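Local coordinates for Lic12234 (Leptospira interrogans, PDB 4TZH), which is of unknown function but, as a leucine-rich repeat protein of a pathogen and possible virulence factor, may bind other molecules, at residues L92-N97 against L115-N120; L138-N143 against R159-W164; E104-L109 against K127-L132. All blocks are in the same frame, centred on the assembly; numbering follows the deposited sequence. Where two conformers were deposited one is given.

Contact 1. Residues L92-N97 against L115-N120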
loop_
_atom_site.group_PDB
_atom_site.type_symbol
_atom_site.label_atom_id
_atom_site.label_comp_id
_atom_site.label_asym_id
_atom_site.label_seq_id
_atom_site.Cartn_x
_atom_site.Cartn_y
_atom_site.Cartn_z
ATOM N N LEU A 92 3.030 -1.650 -2.734
ATOM C CA LEU A 92 2.726 -0.820 -1.572
ATOM C C LEU A 92 2.780 -1.702 -0.321
ATOM O O LEU A 92 1.978 -2.636 -0.177
ATOM C CB LEU A 92 1.342 -0.203 -1.743
ATOM C CG LEU A 92 0.831 0.649 -0.592
ATOM C CD1 LEU A 92 1.835 1.738 -0.184
ATOM C CD2 LEU A 92 -0.486 1.345 -1.015
ATOM N N PHE A 93 3.747 -1.413 0.557
ATOM C CA PHE A 93 3.848 -2.122 1.831
ATOM C C PHE A 93 3.239 -1.259 2.930
ATOM O O PHE A 93 3.767 -0.184 3.239
ATOM C CB PHE A 93 5.310 -2.408 2.206
ATOM C CG PHE A 93 6.032 -3.412 1.362
ATOM C CD1 PHE A 93 5.972 -4.766 1.665
ATOM C CD2 PHE A 93 6.916 -2.997 0.379
ATOM C CE1 PHE A 93 6.676 -5.703 0.883
ATOM C CE2 PHE A 93 7.609 -3.928 -0.394
ATOM C CZ PHE A 93 7.458 -5.267 -0.151
ATOM N N LEU A 94 2.112 -1.710 3.489
ATOM C CA LEU A 94 1.429 -0.997 4.556
ATOM C C LEU A 94 1.316 -1.878 5.773
ATOM O O LEU A 94 0.551 -1.534 6.694
ATOM C CB LEU A 94 0.038 -0.541 4.113
ATOM C CG LEU A 94 0.032 0.818 3.476
ATOM C CD1 LEU A 94 -1.275 1.006 2.694
ATOM C CD2 LEU A 94 0.071 1.878 4.612
ATOM N N ASN A 95 2.073 -2.966 5.806
ATOM C CA ASN A 95 1.947 -3.879 6.938
ATOM C C ASN A 95 2.430 -3.233 8.236
ATOM O O ASN A 95 3.393 -2.462 8.206
ATOM C CB ASN A 95 2.680 -5.146 6.662
ATOM C CG ASN A 95 4.042 -4.951 6.116
ATOM O OD1 ASN A 95 4.205 -4.427 4.979
ATOM N ND2 ASN A 95 5.041 -5.365 6.891
ATOM N N GLY A 96 1.805 -3.604 9.351
ATOM C CA GLY A 96 2.243 -3.088 10.638
ATOM C C GLY A 96 1.906 -1.629 10.809
ATOM O O GLY A 96 2.808 -0.802 11.003
ATOM N N ASN A 97 0.623 -1.277 10.712
ATOM C CA ASN A 97 0.208 0.111 10.877
ATOM C C ASN A 97 -1.065 0.176 11.720
ATOM O O ASN A 97 -1.391 -0.795 12.410
ATOM C CB ASN A 97 0.059 0.797 9.507
ATOM C CG ASN A 97 1.360 1.335 9.001
ATOM O OD1 ASN A 97 1.886 2.262 9.624
ATOM N ND2 ASN A 97 1.930 0.761 7.922
ATOM N N LEU A 115 -0.086 -5.567 -2.754
ATOM C CA LEU A 115 -0.557 -4.732 -1.657
ATOM C C LEU A 115 -0.473 -5.536 -0.361
ATOM O O LEU A 115 -1.168 -6.550 -0.247
ATOM C CB LEU A 115 -1.988 -4.271 -1.936
ATOM C CG LEU A 115 -2.674 -3.444 -0.866
ATOM C CD1 LEU A 115 -1.827 -2.242 -0.414
ATOM C CD2 LEU A 115 -4.015 -2.948 -1.343
ATOM N N TYR A 116 0.376 -5.108 0.556
ATOM C CA TYR A 116 0.519 -5.799 1.837
ATOM C C TYR A 116 -0.121 -4.978 2.926
ATOM O O TYR A 116 0.287 -3.830 3.170
ATOM C CB TYR A 116 2.003 -5.962 2.186
ATOM C CG TYR A 116 2.668 -7.146 1.541
ATOM C CD1 TYR A 116 2.533 -8.426 2.079
ATOM C CD2 TYR A 116 3.436 -6.996 0.400
ATOM C CE1 TYR A 116 3.154 -9.528 1.487
ATOM C CE2 TYR A 116 4.107 -8.087 -0.168
ATOM C CZ TYR A 116 3.918 -9.348 0.350
ATOM O OH TYR A 116 4.598 -10.406 -0.204
ATOM N N LEU A 117 -1.135 -5.531 3.559
ATOM C CA LEU A 117 -1.894 -4.845 4.607
ATOM C C LEU A 117 -1.866 -5.676 5.876
ATOM O O LEU A 117 -2.684 -5.379 6.772
ATOM C CB LEU A 117 -3.332 -4.597 4.150
ATOM C CG LEU A 117 -3.488 -3.495 3.118
ATOM C CD1 LEU A 117 -4.804 -3.617 2.386
ATOM C CD2 LEU A 117 -3.390 -2.096 3.797
ATOM N N ASN A 118 -0.930 -6.627 5.993
ATOM C CA ASN A 118 -0.857 -7.495 7.183
ATOM C C ASN A 118 -0.727 -6.654 8.447
ATOM O O ASN A 118 -0.112 -5.594 8.421
ATOM C CB ASN A 118 0.374 -8.391 7.149
ATOM C CG ASN A 118 0.703 -8.980 5.808
ATOM O OD1 ASN A 118 0.815 -8.267 4.793
ATOM N ND2 ASN A 118 1.046 -10.263 5.832
ATOM N N ASN A 119 -1.231 -7.170 9.573
ATOM C CA ASN A 119 -1.049 -6.504 10.858
ATOM C C ASN A 119 -1.528 -5.072 10.900
ATOM O O ASN A 119 -0.770 -4.148 11.242
ATOM C CB ASN A 119 0.430 -6.615 11.303
ATOM C CG ASN A 119 0.908 -8.035 11.409
ATOM O OD1 ASN A 119 1.693 -8.510 10.591
ATOM N ND2 ASN A 119 0.410 -8.746 12.392
ATOM N N ASN A 120 -2.799 -4.898 10.577
ATOM C CA ASN A 120 -3.544 -3.645 10.704
ATOM C C ASN A 120 -4.829 -4.008 11.453
ATOM O O ASN A 120 -4.908 -5.103 12.045
ATOM C CB ASN A 120 -3.802 -2.981 9.349
ATOM C CG ASN A 120 -2.598 -2.196 8.905
ATOM O OD1 ASN A 120 -2.380 -1.076 9.388
ATOM N ND2 ASN A 120 -1.819 -2.741 7.986
HETATM O O HOH W 1 -0.059 -2.888 13.732
#

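Contact 2. Residues L138-N143 against R159-W164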
loop_
_atom_site.group_PDB
_atom_site.type_symbol
_atom_site.label_atom_id
_atom_site.label_comp_id
_atom_site.label_asym_id
_atom_site.label_seq_id
_atom_site.Cartn_x
_atom_site.Cartn_y
_atom_site.Cartn_z
ATOM N N LEU A 138 -2.769 -9.827 -2.658
ATOM C CA LEU A 138 -3.395 -8.998 -1.635
ATOM C C LEU A 138 -3.255 -9.732 -0.315
ATOM O O LEU A 138 -3.837 -10.819 -0.175
ATOM C CB LEU A 138 -4.852 -8.725 -1.967
ATOM C CG LEU A 138 -5.682 -7.944 -0.957
ATOM C CD1 LEU A 138 -5.041 -6.583 -0.619
ATOM C CD2 LEU A 138 -7.107 -7.742 -1.466
ATOM N N SER A 139 -2.517 -9.143 0.636
ATOM C CA SER A 139 -2.285 -9.781 1.913
ATOM C C SER A 139 -2.972 -9.021 3.010
ATOM O O SER A 139 -2.703 -7.824 3.172
ATOM C CB SER A 139 -0.798 -9.872 2.157
ATOM O OG SER A 139 -0.633 -10.727 3.270
ATOM N N LEU A 140 -3.892 -9.675 3.698
ATOM C CA LEU A 140 -4.714 -9.073 4.756
ATOM C C LEU A 140 -4.572 -9.892 6.036
ATOM O O LEU A 140 -5.469 -9.827 6.884
ATOM C CB LEU A 140 -6.198 -9.061 4.307
ATOM C CG LEU A 140 -6.484 -8.080 3.167
ATOM C CD1 LEU A 140 -7.754 -8.453 2.442
ATOM C CD2 LEU A 140 -6.531 -6.641 3.693
ATOM N N SER A 141 -3.467 -10.609 6.203
ATOM C CA SER A 141 -3.381 -11.437 7.390
ATOM C C SER A 141 -3.318 -10.611 8.650
ATOM O O SER A 141 -2.854 -9.464 8.626
ATOM C CB SER A 141 -2.199 -12.387 7.331
ATOM O OG SER A 141 -0.988 -11.678 7.130
ATOM N N SER A 142 -3.812 -11.172 9.757
ATOM C CA SER A 142 -3.788 -10.465 11.033
ATOM C C SER A 142 -4.425 -9.100 10.988
ATOM O O SER A 142 -3.799 -8.093 11.313
ATOM C CB SER A 142 -2.368 -10.389 11.585
ATOM O OG SER A 142 -1.844 -11.693 11.770
ATOM N N ASN A 143 -5.694 -9.067 10.619
ATOM C CA ASN A 143 -6.516 -7.860 10.645
ATOM C C ASN A 143 -7.726 -8.167 11.530
ATOM O O ASN A 143 -7.661 -9.087 12.349
ATOM C CB ASN A 143 -6.884 -7.417 9.233
ATOM C CG ASN A 143 -5.816 -6.497 8.681
ATOM O OD1 ASN A 143 -5.832 -5.305 8.966
ATOM N ND2 ASN A 143 -4.828 -7.025 7.967
ATOM N N ARG A 159 -3.933 -13.491 -7.812
ATOM C CA ARG A 159 -3.435 -14.865 -7.754
ATOM C C ARG A 159 -3.316 -15.377 -6.338
ATOM O O ARG A 159 -3.360 -16.586 -6.109
ATOM C CB ARG A 159 -2.118 -14.996 -8.535
ATOM C CG ARG A 159 -2.275 -14.723 -10.056
ATOM C CD ARG A 159 -3.312 -15.635 -10.729
ATOM N NE ARG A 159 -3.665 -15.232 -12.098
ATOM C CZ ARG A 159 -4.868 -14.816 -12.493
ATOM N NH1 ARG A 159 -5.865 -14.715 -11.622
ATOM N NH2 ARG A 159 -5.080 -14.483 -13.758
ATOM N N ILE A 160 -3.143 -14.465 -5.372
ATOM C CA ILE A 160 -3.062 -14.815 -3.957
ATOM C C ILE A 160 -3.904 -13.865 -3.160
ATOM O O ILE A 160 -3.702 -12.638 -3.243
ATOM C CB ILE A 160 -1.619 -14.798 -3.394
ATOM C CG1 ILE A 160 -0.697 -15.774 -4.164
ATOM C CG2 ILE A 160 -1.638 -15.143 -1.899
ATOM C CD1 ILE A 160 0.727 -15.824 -3.579
ATOM N N LEU A 161 -4.826 -14.427 -2.355
ATOM C CA LEU A 161 -5.594 -13.634 -1.406
ATOM C C LEU A 161 -5.286 -14.216 -0.019
ATOM O O LEU A 161 -5.672 -15.369 0.234
ATOM C CB LEU A 161 -7.104 -13.695 -1.696
ATOM C CG LEU A 161 -8.004 -12.998 -0.693
ATOM C CD1 LEU A 161 -7.711 -11.493 -0.626
ATOM C CD2 LEU A 161 -9.488 -13.215 -1.054
ATOM N N ASN A 162 -4.574 -13.481 0.848
ATOM C CA ASN A 162 -4.188 -14.043 2.143
ATOM C C ASN A 162 -5.019 -13.429 3.252
ATOM O O ASN A 162 -4.911 -12.226 3.517
ATOM C CB ASN A 162 -2.696 -13.823 2.349
ATOM C CG ASN A 162 -2.210 -14.656 3.502
ATOM O OD1 ASN A 162 -2.871 -14.747 4.527
ATOM N ND2 ASN A 162 -1.095 -15.388 3.275
ATOM N N LEU A 163 -5.842 -14.260 3.873
ATOM C CA LEU A 163 -6.751 -13.843 4.950
ATOM C C LEU A 163 -6.391 -14.531 6.256
ATOM O O LEU A 163 -7.215 -14.559 7.167
ATOM C CB LEU A 163 -8.236 -14.161 4.594
ATOM C CG LEU A 163 -8.701 -13.533 3.266
ATOM C CD1 LEU A 163 -10.116 -13.994 2.920
ATOM C CD2 LEU A 163 -8.673 -12.021 3.341
ATOM N N TRP A 164 -5.163 -15.082 6.377
ATOM C CA TRP A 164 -4.803 -15.767 7.619
ATOM C C TRP A 164 -5.017 -14.898 8.849
ATOM O O TRP A 164 -4.856 -13.680 8.801
ATOM C CB TRP A 164 -3.329 -16.161 7.610
ATOM C CG TRP A 164 -2.984 -17.327 6.705
ATOM C CD1 TRP A 164 -3.792 -18.364 6.331
ATOM C CD2 TRP A 164 -1.699 -17.597 6.144
ATOM N NE1 TRP A 164 -3.081 -19.261 5.541
ATOM C CE2 TRP A 164 -1.804 -18.797 5.394
ATOM C CE3 TRP A 164 -0.481 -16.921 6.157
ATOM C CZ2 TRP A 164 -0.716 -19.345 4.704
ATOM C CZ3 TRP A 164 0.600 -17.463 5.474
ATOM C CH2 TRP A 164 0.469 -18.646 4.739
#

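Contact 3. Residues E104-L109 against K127-L132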
loop_
_atom_site.group_PDB
_atom_site.type_symbol
_atom_site.label_atom_id
_atom_site.label_comp_id
_atom_site.label_asym_id
_atom_site.label_seq_id
_atom_site.Cartn_x
_atom_site.Cartn_y
_atom_site.Cartn_z
ATOM N N GLU A 104 -11.301 5.333 -0.247
ATOM C CA GLU A 104 -11.711 5.023 -1.616
ATOM C C GLU A 104 -10.551 5.209 -2.607
ATOM O O GLU A 104 -10.488 4.484 -3.595
ATOM C CB GLU A 104 -12.934 5.873 -2.035
ATOM C CG GLU A 104 -12.801 7.381 -1.822
ATOM C CD GLU A 104 -14.023 8.096 -1.269
ATOM O OE1 GLU A 104 -15.160 7.682 -1.592
ATOM O OE2 GLU A 104 -13.841 9.071 -0.504
ATOM N N GLU A 105 -9.614 6.151 -2.311
ATOM C CA GLU A 105 -8.489 6.491 -3.185
ATOM C C GLU A 105 -7.510 5.355 -3.381
ATOM O O GLU A 105 -6.751 5.365 -4.354
ATOM C CB GLU A 105 -7.758 7.763 -2.707
ATOM C CG GLU A 105 -8.574 9.023 -2.950
ATOM C CD GLU A 105 -9.698 9.279 -1.970
ATOM O OE1 GLU A 105 -9.645 8.727 -0.846
ATOM O OE2 GLU A 105 -10.621 10.050 -2.322
ATOM N N ILE A 106 -7.544 4.360 -2.480
ATOM C CA ILE A 106 -6.690 3.187 -2.672
ATOM C C ILE A 106 -6.999 2.551 -4.040
ATOM O O ILE A 106 -6.084 2.055 -4.705
ATOM C CB ILE A 106 -6.839 2.156 -1.505
ATOM C CG1 ILE A 106 -5.623 1.205 -1.479
ATOM C CG2 ILE A 106 -8.175 1.361 -1.525
ATOM C CD1 ILE A 106 -4.447 1.795 -0.707
ATOM N N GLY A 107 -8.260 2.579 -4.443
ATOM C CA GLY A 107 -8.692 1.993 -5.698
ATOM C C GLY A 107 -8.226 2.727 -6.927
ATOM O O GLY A 107 -8.471 2.249 -8.031
ATOM N N GLU A 108 -7.561 3.904 -6.767
ATOM C CA GLU A 108 -7.094 4.698 -7.898
ATOM C C GLU A 108 -5.664 4.379 -8.286
ATOM O O GLU A 108 -5.111 4.994 -9.189
ATOM C CB GLU A 108 -7.236 6.213 -7.614
ATOM C CG GLU A 108 -8.678 6.698 -7.588
ATOM C CD GLU A 108 -9.414 6.606 -8.909
ATOM O OE1 GLU A 108 -8.739 6.542 -9.963
ATOM O OE2 GLU A 108 -10.666 6.601 -8.893
ATOM N N LEU A 109 -5.042 3.411 -7.616
ATOM C CA LEU A 109 -3.638 3.054 -7.871
ATOM C C LEU A 109 -3.653 2.054 -9.033
ATOM O O LEU A 109 -3.494 0.846 -8.857
ATOM C CB LEU A 109 -3.048 2.480 -6.581
ATOM C CG LEU A 109 -3.041 3.454 -5.392
ATOM C CD1 LEU A 109 -2.576 2.781 -4.113
ATOM C CD2 LEU A 109 -2.217 4.683 -5.686
ATOM N N LYS A 127 -15.494 -0.720 -1.334
ATOM C CA LYS A 127 -15.933 -1.283 -2.614
ATOM C C LYS A 127 -14.959 -0.948 -3.752
ATOM O O LYS A 127 -14.789 -1.749 -4.675
ATOM C CB LYS A 127 -17.366 -0.819 -2.958
ATOM C CG LYS A 127 -17.532 0.691 -3.088
ATOM C CD LYS A 127 -19.015 1.088 -3.148
ATOM C CE LYS A 127 -19.155 2.592 -3.269
ATOM N NZ LYS A 127 -20.532 3.053 -2.937
ATOM N N GLU A 128 -14.280 0.208 -3.649
ATOM C CA GLU A 128 -13.334 0.692 -4.647
ATOM C C GLU A 128 -12.100 -0.193 -4.766
ATOM O O GLU A 128 -11.326 -0.021 -5.706
ATOM C CB GLU A 128 -12.950 2.167 -4.405
ATOM C CG GLU A 128 -14.119 3.133 -4.570
ATOM C CD GLU A 128 -15.048 3.280 -3.379
ATOM O OE1 GLU A 128 -14.755 2.703 -2.308
ATOM O OE2 GLU A 128 -16.058 4.013 -3.508
ATOM N N ILE A 129 -11.905 -1.156 -3.838
ATOM C CA ILE A 129 -10.797 -2.110 -3.946
ATOM C C ILE A 129 -10.883 -2.902 -5.270
ATOM O O ILE A 129 -9.856 -3.264 -5.835
ATOM C CB ILE A 129 -10.726 -3.053 -2.706
ATOM C CG1 ILE A 129 -9.349 -3.759 -2.612
ATOM C CG2 ILE A 129 -11.850 -4.101 -2.708
ATOM C CD1 ILE A 129 -8.296 -2.960 -1.999
ATOM N N GLY A 130 -12.106 -3.113 -5.772
ATOM C CA GLY A 130 -12.331 -3.843 -7.010
ATOM C C GLY A 130 -11.852 -3.121 -8.248
ATOM O O GLY A 130 -11.870 -3.700 -9.337
ATOM N N GLN A 131 -11.392 -1.857 -8.094
ATOM C CA GLN A 131 -10.875 -1.081 -9.210
ATOM C C GLN A 131 -9.403 -1.390 -9.493
ATOM O O GLN A 131 -8.864 -0.914 -10.501
ATOM C CB GLN A 131 -11.018 0.426 -8.942
ATOM C CG GLN A 131 -12.469 0.908 -8.867
ATOM C CD GLN A 131 -12.619 2.303 -8.315
ATOM O OE1 GLN A 131 -11.653 3.067 -8.153
ATOM N NE2 GLN A 131 -13.856 2.672 -8.009
ATOM N N LEU A 132 -8.738 -2.157 -8.602
ATOM C CA LEU A 132 -7.305 -2.461 -8.750
ATOM C C LEU A 132 -7.089 -3.582 -9.738
ATOM O O LEU A 132 -6.738 -4.699 -9.383
ATOM C CB LEU A 132 -6.687 -2.766 -7.386
ATOM C CG LEU A 132 -6.756 -1.586 -6.414
ATOM C CD1 LEU A 132 -6.241 -2.008 -5.061
ATOM C CD2 LEU A 132 -5.931 -0.385 -6.935
HETATM O O HOH W 2 -7.349 1.694 -10.389
#

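Contact 1. Residues L92-N97 against L115-N120
Leu-94 O is gripped by two side-chain amides, Asn-120 ND2 from the second segment and Asn-97 ND2 from its own. They reach it from opposite faces of the carbonyl plane, and neither lies on a lone pair. Asn-120 ND2 is 3.0 Å from Leu-94 O and keeps it in its own amide plane. Its other bond runs back to Leu-117 O, so one NH2 group ties two successive turns together. The torsion that allows this sets Asn-120 CG anti to the carbonyl carbon (chi1 -82°), and Asn-97 repeats it. Such an asparagine ladder is characteristic of leucine-rich repeats and satisfies buried backbone carbonyls where the strands end.

The backbones run in parallel. Tyr-116 N donates to Leu-92 O at 3.0 Å, and Leu-94 N to Tyr-116 O at 2.8 Å. Beyond the strands, Gly-96 N bonds to Asn-118 O at 2.9 Å. A water donates to both Asn-97 O and Asn-119 O. On one face, the Phe-93 and Tyr-116 rings lie side by side with planes 7° apart. They are slid so far that they barely overlap, with Phe-93 CE1 3.5 Å from Tyr-116 CD2. On the other face, Leu-92 CD2 meets Leu-115 CD1 at 3.9 Å. Just past the strands, Leu-94 CB packs on Leu-117 CD2.

The contact joins strands 91-93 and 114-116 inside the parallel sheet. Strand 68-70 flanks it next to Phe-93, whose side chain touches Asp-70, and strand 137-139 flanks it next to Tyr-116, which touches Ser-139.

Contact 2. Residues L138-N143 against R159-W164
The indole of Trp-164 carries the amide of Asn-162 on one face, and Trp-164 CB touches Ser-141 CB across the contact at 3.9 Å. Asn-162 ND2 sits 3.3 Å above the ring plane, nearer the margin of the ring than its middle. The ring otherwise leads away from 138-143, and its NE1 bonds to Glu-188. The other end of the Asn-162 amide is hydrogen-bonded. OD1 accepts from Trp-164 N at 3.0 Å, which makes an Asx turn. Asn-162 CG stands anti to the backbone N (chi1 -167°), and this brings OD1 within 3.7 Å of Ser-141 CB. Ser-139 OG packs against Asn-162 CB.

Four backbone bonds carry the parallel pairing. Leu-138 N donates to Ile-160 O, and Asn-162 N to Leu-138 O at 2.9 Å. Leu-140 N follows to Asn-162 O at 2.8 Å. Further along, Ser-142 N reaches Trp-164 O, which also receives a CA-H...O contact from Ser-141.

Leu-138 and Leu-161 line the face away from Ser-139 and Asn-162, where Leu-138 CD2 meets Leu-161 CD1 at 3.9 Å. The next pair along brings Leu-140 CD1 to Leu-163 CD2 at 3.8 Å. In each pair the two side chains run alongside one another, as in the regular hydrophobic ladder of a leucine-rich repeat.

Strand 137-139 has strand 114-116 on its far side, where Leu-138 touches Leu-115. Strand 160-162 is followed by the last strand, 186-188, where Ile-160 meets Thr-186 and Asn-162 meets Glu-188.

Contact 3. Residues E104-L109 against K127-L132
Van der Waals packing carries most of this contact between two short 3-10 turns. Leu-132 is the main wedge. Its CD2 comes 3.3 Å from both Ile-106 O and Leu-109 O, and it also meets Leu-109 CB at 4.1 Å. Ile-106 CG2 and Ile-129 CD1 touch more loosely.

Gly-107 gives the tight backbone approach. Its CA lies 3.3 Å from Glu-128 O in a CA-H...O contact, on the side where a side chain would clash with that oxygen. Gly-107 O rests 3.3 Å from Gln-131 CB. A water lies near Gly-107 O and Gln-131 O.

The two glutamates meet carboxylate to methylene. Glu-128 bends at chi2 (82°), which brings its carboxylate against Glu-104 CB. The like-charged Glu-104 OE1 and Glu-128 OE2 are then 4.2 Å apart, which may cost some electrostatic energy. Lys-81 lies nearby, in a salt bridge with Glu-105 and a long, weak ion pair with Glu-104.

Successive 3-10 turns stacked in this way, each between one strand and the next, form the side of a leucine-rich repeat solenoid away from its parallel sheet.

Contacts 1 and 2 are consecutive in the parallel sheet, with centres 10 Å apart. Strands 114-116 and 137-139 join them: Leu-117 N lies 2.8 Å from Ser-139 O, and Asn-143 ND2 lies 3.0 Å from Leu-117 O, which carries the asparagine ladder onward. Contact 3 lies behind the sheet, its centre 16 Å from that of contact 1. Leu-92 CD2 spans the core between them, 4.0 Å from both Ile-106 CD1 and Leu-109 CD1. Contacts 2 and 3 do not touch; their nearest atoms are about 5 Å apart. Bound zinc ions lie about 6 Å from the Phe-93 side chain and about 4 Å from that of Trp-164.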